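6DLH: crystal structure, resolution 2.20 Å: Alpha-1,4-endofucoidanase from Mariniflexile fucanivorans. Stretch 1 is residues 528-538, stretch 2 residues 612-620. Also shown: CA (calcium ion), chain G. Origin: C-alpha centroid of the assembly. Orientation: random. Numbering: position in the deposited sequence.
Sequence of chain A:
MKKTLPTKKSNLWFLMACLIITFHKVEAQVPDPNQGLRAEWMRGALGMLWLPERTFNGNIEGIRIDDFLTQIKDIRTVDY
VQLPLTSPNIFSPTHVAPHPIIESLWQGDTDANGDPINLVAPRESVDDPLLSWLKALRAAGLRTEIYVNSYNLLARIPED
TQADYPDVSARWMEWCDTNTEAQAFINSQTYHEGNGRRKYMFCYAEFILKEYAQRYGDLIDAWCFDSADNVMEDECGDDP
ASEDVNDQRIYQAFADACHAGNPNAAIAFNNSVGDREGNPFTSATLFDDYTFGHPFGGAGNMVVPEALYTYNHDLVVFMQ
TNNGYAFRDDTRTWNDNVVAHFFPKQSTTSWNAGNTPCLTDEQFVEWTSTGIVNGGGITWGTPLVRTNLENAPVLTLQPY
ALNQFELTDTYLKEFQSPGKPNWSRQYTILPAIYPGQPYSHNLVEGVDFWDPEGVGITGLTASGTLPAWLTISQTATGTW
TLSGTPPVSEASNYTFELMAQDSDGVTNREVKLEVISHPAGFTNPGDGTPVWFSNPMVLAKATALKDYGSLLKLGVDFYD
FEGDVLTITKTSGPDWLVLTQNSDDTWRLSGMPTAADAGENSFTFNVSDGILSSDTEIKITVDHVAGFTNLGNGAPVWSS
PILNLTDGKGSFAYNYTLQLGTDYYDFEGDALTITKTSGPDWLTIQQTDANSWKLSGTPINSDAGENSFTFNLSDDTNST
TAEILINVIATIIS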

# COMPACT_ATOMS: atom_id res chain seq x y z
N GLY A 528 27.81 18.87 -9.54
CA GLY A 528 27.16 18.28 -8.38
C GLY A 528 25.82 18.92 -8.02
O GLY A 528 25.17 18.48 -7.07
N THR A 529 25.41 19.94 -8.78
CA THR A 529 24.16 20.66 -8.51
C THR A 529 22.98 19.72 -8.76
O THR A 529 22.92 19.04 -9.78
CB THR A 529 24.06 21.93 -9.37
OG1 THR A 529 25.26 22.69 -9.26
CG2 THR A 529 22.87 22.81 -9.02
N PRO A 530 22.00 19.64 -7.82
CA PRO A 530 20.77 18.89 -8.07
C PRO A 530 19.89 19.74 -8.99
O PRO A 530 19.88 20.96 -8.85
CB PRO A 530 20.17 18.74 -6.67
CG PRO A 530 20.65 19.97 -5.93
CD PRO A 530 22.04 20.24 -6.47
N VAL A 531 19.19 19.08 -9.92
CA VAL A 531 18.53 19.75 -11.04
C VAL A 531 17.06 19.34 -11.13
O VAL A 531 16.71 18.20 -10.85
CB VAL A 531 19.26 19.47 -12.37
CG1 VAL A 531 20.56 20.24 -12.50
CG2 VAL A 531 19.47 17.99 -12.61
N TRP A 532 16.21 20.29 -11.56
CA TRP A 532 14.83 20.01 -11.91
C TRP A 532 14.73 19.48 -13.34
O TRP A 532 15.66 19.64 -14.13
CB TRP A 532 13.97 21.27 -11.73
CG TRP A 532 13.83 21.74 -10.32
CD1 TRP A 532 14.60 22.68 -9.69
CD2 TRP A 532 12.83 21.34 -9.37
NE1 TRP A 532 14.15 22.88 -8.41
CE2 TRP A 532 13.07 22.07 -8.18
CE3 TRP A 532 11.77 20.42 -9.39
CZ2 TRP A 532 12.29 21.91 -7.04
CZ3 TRP A 532 11.00 20.27 -8.26
CH2 TRP A 532 11.25 21.01 -7.11
N PHE A 533 13.60 18.85 -13.67
CA PHE A 533 13.38 18.27 -14.99
C PHE A 533 13.27 19.37 -16.05
O PHE A 533 13.90 19.28 -17.10
CB PHE A 533 12.17 17.33 -14.99
CG PHE A 533 11.74 16.85 -16.36
CD1 PHE A 533 12.43 15.84 -17.01
CD2 PHE A 533 10.66 17.43 -17.01
CE1 PHE A 533 12.05 15.42 -18.28
CE2 PHE A 533 10.28 17.02 -18.27
CZ PHE A 533 10.97 16.01 -18.91
N SER A 534 12.48 20.41 -15.75
CA SER A 534 12.31 21.54 -16.64
C SER A 534 11.92 22.80 -15.87
O SER A 534 11.68 22.76 -14.66
CB SER A 534 11.31 21.23 -17.73
OG SER A 534 10.00 21.17 -17.20
N ASN A 535 11.88 23.91 -16.60
CA ASN A 535 11.58 25.23 -16.07
C ASN A 535 10.93 26.06 -17.18
O ASN A 535 11.61 26.40 -18.15
CB ASN A 535 12.85 25.90 -15.54
CG ASN A 535 12.59 27.21 -14.84
OD1 ASN A 535 11.44 27.58 -14.58
ND2 ASN A 535 13.66 27.94 -14.53
N PRO A 536 9.63 26.40 -17.09
CA PRO A 536 8.78 26.02 -15.95
C PRO A 536 8.31 24.57 -15.96
O PRO A 536 8.70 23.77 -16.81
CB PRO A 536 7.58 26.97 -16.08
CG PRO A 536 7.47 27.23 -17.57
CD PRO A 536 8.90 27.21 -18.08
N MET A 537 7.47 24.25 -14.96
CA MET A 537 6.84 22.95 -14.81
C MET A 537 5.36 23.16 -14.58
O MET A 537 4.96 23.71 -13.56
CB MET A 537 7.41 22.20 -13.61
CG MET A 537 8.65 21.41 -13.94
SD MET A 537 9.03 20.21 -12.65
CE MET A 537 10.77 19.97 -12.99
N VAL A 538 4.56 22.74 -15.56
CA VAL A 538 3.11 22.89 -15.51
C VAL A 538 2.54 21.60 -14.92
O VAL A 538 2.75 20.52 -15.46
CB VAL A 538 2.53 23.22 -16.90
CG1 VAL A 538 1.02 23.43 -16.86
CG2 VAL A 538 3.22 24.41 -17.54
N LEU A 612 24.92 22.48 -2.92
CA LEU A 612 24.45 23.22 -4.08
C LEU A 612 22.95 23.02 -4.25
O LEU A 612 22.39 22.04 -3.74
CB LEU A 612 25.22 22.77 -5.34
CG LEU A 612 26.74 22.87 -5.27
CD1 LEU A 612 27.40 22.12 -6.42
CD2 LEU A 612 27.19 24.32 -5.25
N SER A 613 22.31 23.94 -4.99
CA SER A 613 20.88 23.89 -5.25
C SER A 613 20.55 24.55 -6.59
O SER A 613 21.43 25.10 -7.24
CB SER A 613 20.11 24.51 -4.12
OG SER A 613 20.40 25.89 -4.01
N SER A 614 19.26 24.48 -6.98
CA SER A 614 18.74 25.10 -8.19
C SER A 614 17.23 25.28 -8.07
O SER A 614 16.57 24.53 -7.36
CB SER A 614 19.12 24.32 -9.43
OG SER A 614 18.48 23.05 -9.48
N ASP A 615 16.68 26.27 -8.78
CA ASP A 615 15.27 26.61 -8.67
C ASP A 615 14.54 26.21 -9.95
O ASP A 615 15.16 25.94 -10.98
CB ASP A 615 15.07 28.10 -8.38
CG ASP A 615 15.74 28.59 -7.10
OD1 ASP A 615 15.67 27.86 -6.08
OD2 ASP A 615 16.32 29.69 -7.13
N THR A 616 13.21 26.15 -9.85
CA THR A 616 12.33 26.08 -11.00
C THR A 616 11.04 26.83 -10.67
O THR A 616 10.79 27.17 -9.52
CB THR A 616 12.05 24.64 -11.44
OG1 THR A 616 11.51 24.72 -12.77
CG2 THR A 616 11.07 23.92 -10.55
N GLU A 617 10.24 27.09 -11.71
CA GLU A 617 8.94 27.72 -11.54
C GLU A 617 7.88 26.65 -11.74
O GLU A 617 7.92 25.92 -12.73
CB GLU A 617 8.78 28.89 -12.52
CG GLU A 617 7.36 29.45 -12.56
CD GLU A 617 7.05 30.47 -13.65
OE1 GLU A 617 7.91 30.69 -14.55
OE2 GLU A 617 5.94 31.04 -13.61
N ILE A 618 6.95 26.55 -10.77
CA ILE A 618 5.84 25.61 -10.84
C ILE A 618 4.58 26.40 -11.15
O ILE A 618 4.29 27.40 -10.50
CB ILE A 618 5.71 24.81 -9.52
CG1 ILE A 618 7.00 24.05 -9.16
CG2 ILE A 618 4.49 23.91 -9.54
CD1 ILE A 618 7.16 22.72 -9.84
N LYS A 619 3.82 25.93 -12.16
CA LYS A 619 2.61 26.60 -12.59
C LYS A 619 1.42 25.66 -12.43
O LYS A 619 1.43 24.54 -12.94
CB LYS A 619 2.74 27.07 -14.05
CG LYS A 619 3.77 28.16 -14.32
CD LYS A 619 3.37 29.07 -15.48
CE LYS A 619 4.53 29.54 -16.33
N ILE A 620 0.41 26.13 -11.69
CA ILE A 620 -0.84 25.42 -11.52
C ILE A 620 -1.96 26.41 -11.83
O ILE A 620 -2.00 27.49 -11.27
CB ILE A 620 -0.99 24.91 -10.07
CG1 ILE A 620 0.20 24.05 -9.62
CG2 ILE A 620 -2.32 24.17 -9.91
CD1 ILE A 620 0.23 23.75 -8.13
CA CA G . 25.09 16.55 -5.71
O HOH W 1 17.59 22.73 -12.08
O HOH W 2 27.30 17.61 -4.93

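How do the two backbones lie against each other? They run in the same direction, but only at the far end do they pair as a regular sheet. There Met-537 bridges Ile-618 and Val-538 bridges Lys-619 in parallel register, with CA atoms 4.9 and 4.7 Å apart. As parallel pairing requires, one residue of the first strand bonds to residues on both sides of its partner: Met-537 N donates to Glu-617 O at 2.8 Å, and Lys-619 N donates to Met-537 O at 2.9 Å. Met-537 and Ile-618 send their side chains to one face of this sheet, where Met-537 CB meets Ile-618 CD1 at 3.8 Å; Val-538 and Lys-619 send theirs to the other. Altogether the two stretches bury 780 Å² of surface.

What makes Thr-616 the most heavily covered residue of the contact? Its CA-to-CB bond points toward the first stretch, and its two branches do different work there. The methyl lies over the indole of Trp-532, with CG2 3.5 Å from the centroid of the five-membered ring and 15° off the ring normal, a CH-pi contact in which a weakly polarised C-H meets the electron-rich face. The hydroxyl turns to the backbone instead: Thr-616 OG1 donates to Ser-534 O at 2.7 Å. This bond ties down the loop between the two short strands of the first stretch, where main-chain pairing is absent. Just beyond it, the Asn-535 side chain stands in for a backbone acceptor, its OD1 taking a hydrogen bond from Glu-617 N at 3.1 Å. Pro-536 follows through a cis peptide bond, and the ladder begins at the next residue.

How is Trp-532, the largest contributor from the first stretch, held beneath that methyl? Its CA-to-CB bond also points toward the partner, and the buried ring uses both its face and its edge. While Thr-616 covers one face, the ring nitrogen reaches a carbonyl near the ring plane: Trp-532 NE1 donates to Ser-614 O at 3.1 Å. The indole thus satisfies its polar N-H without giving up its apolar packing. A water adds a second link, accepting from Trp-532 N at 2.9 Å and donating to Ser-614 OG at 2.8 Å.

What joins the stretches at their beginning? Ser-614 OG donates to Pro-530 O at a short 2.6 Å, so a side chain supplies the donor in a region without beta bridges between the stretches. Its hydroxyl both donates to this carbonyl and accepts from the water. Leu-612, whose CA-to-CB bond points toward the first stretch, packs its CB 4.2 Å from Pro-530 CD, an apolar contact, while its CD1 lies against the backbone, 3.9 Å from Gly-528 C. The backbone angles of Gly-528 call for glycine, since a CB would jam against the preceding carbonyl oxygen. Gly-528 O binds the calcium ion at 2.4 Å, which anchors this end of the stretch alongside a water and ligands elsewhere in the structure.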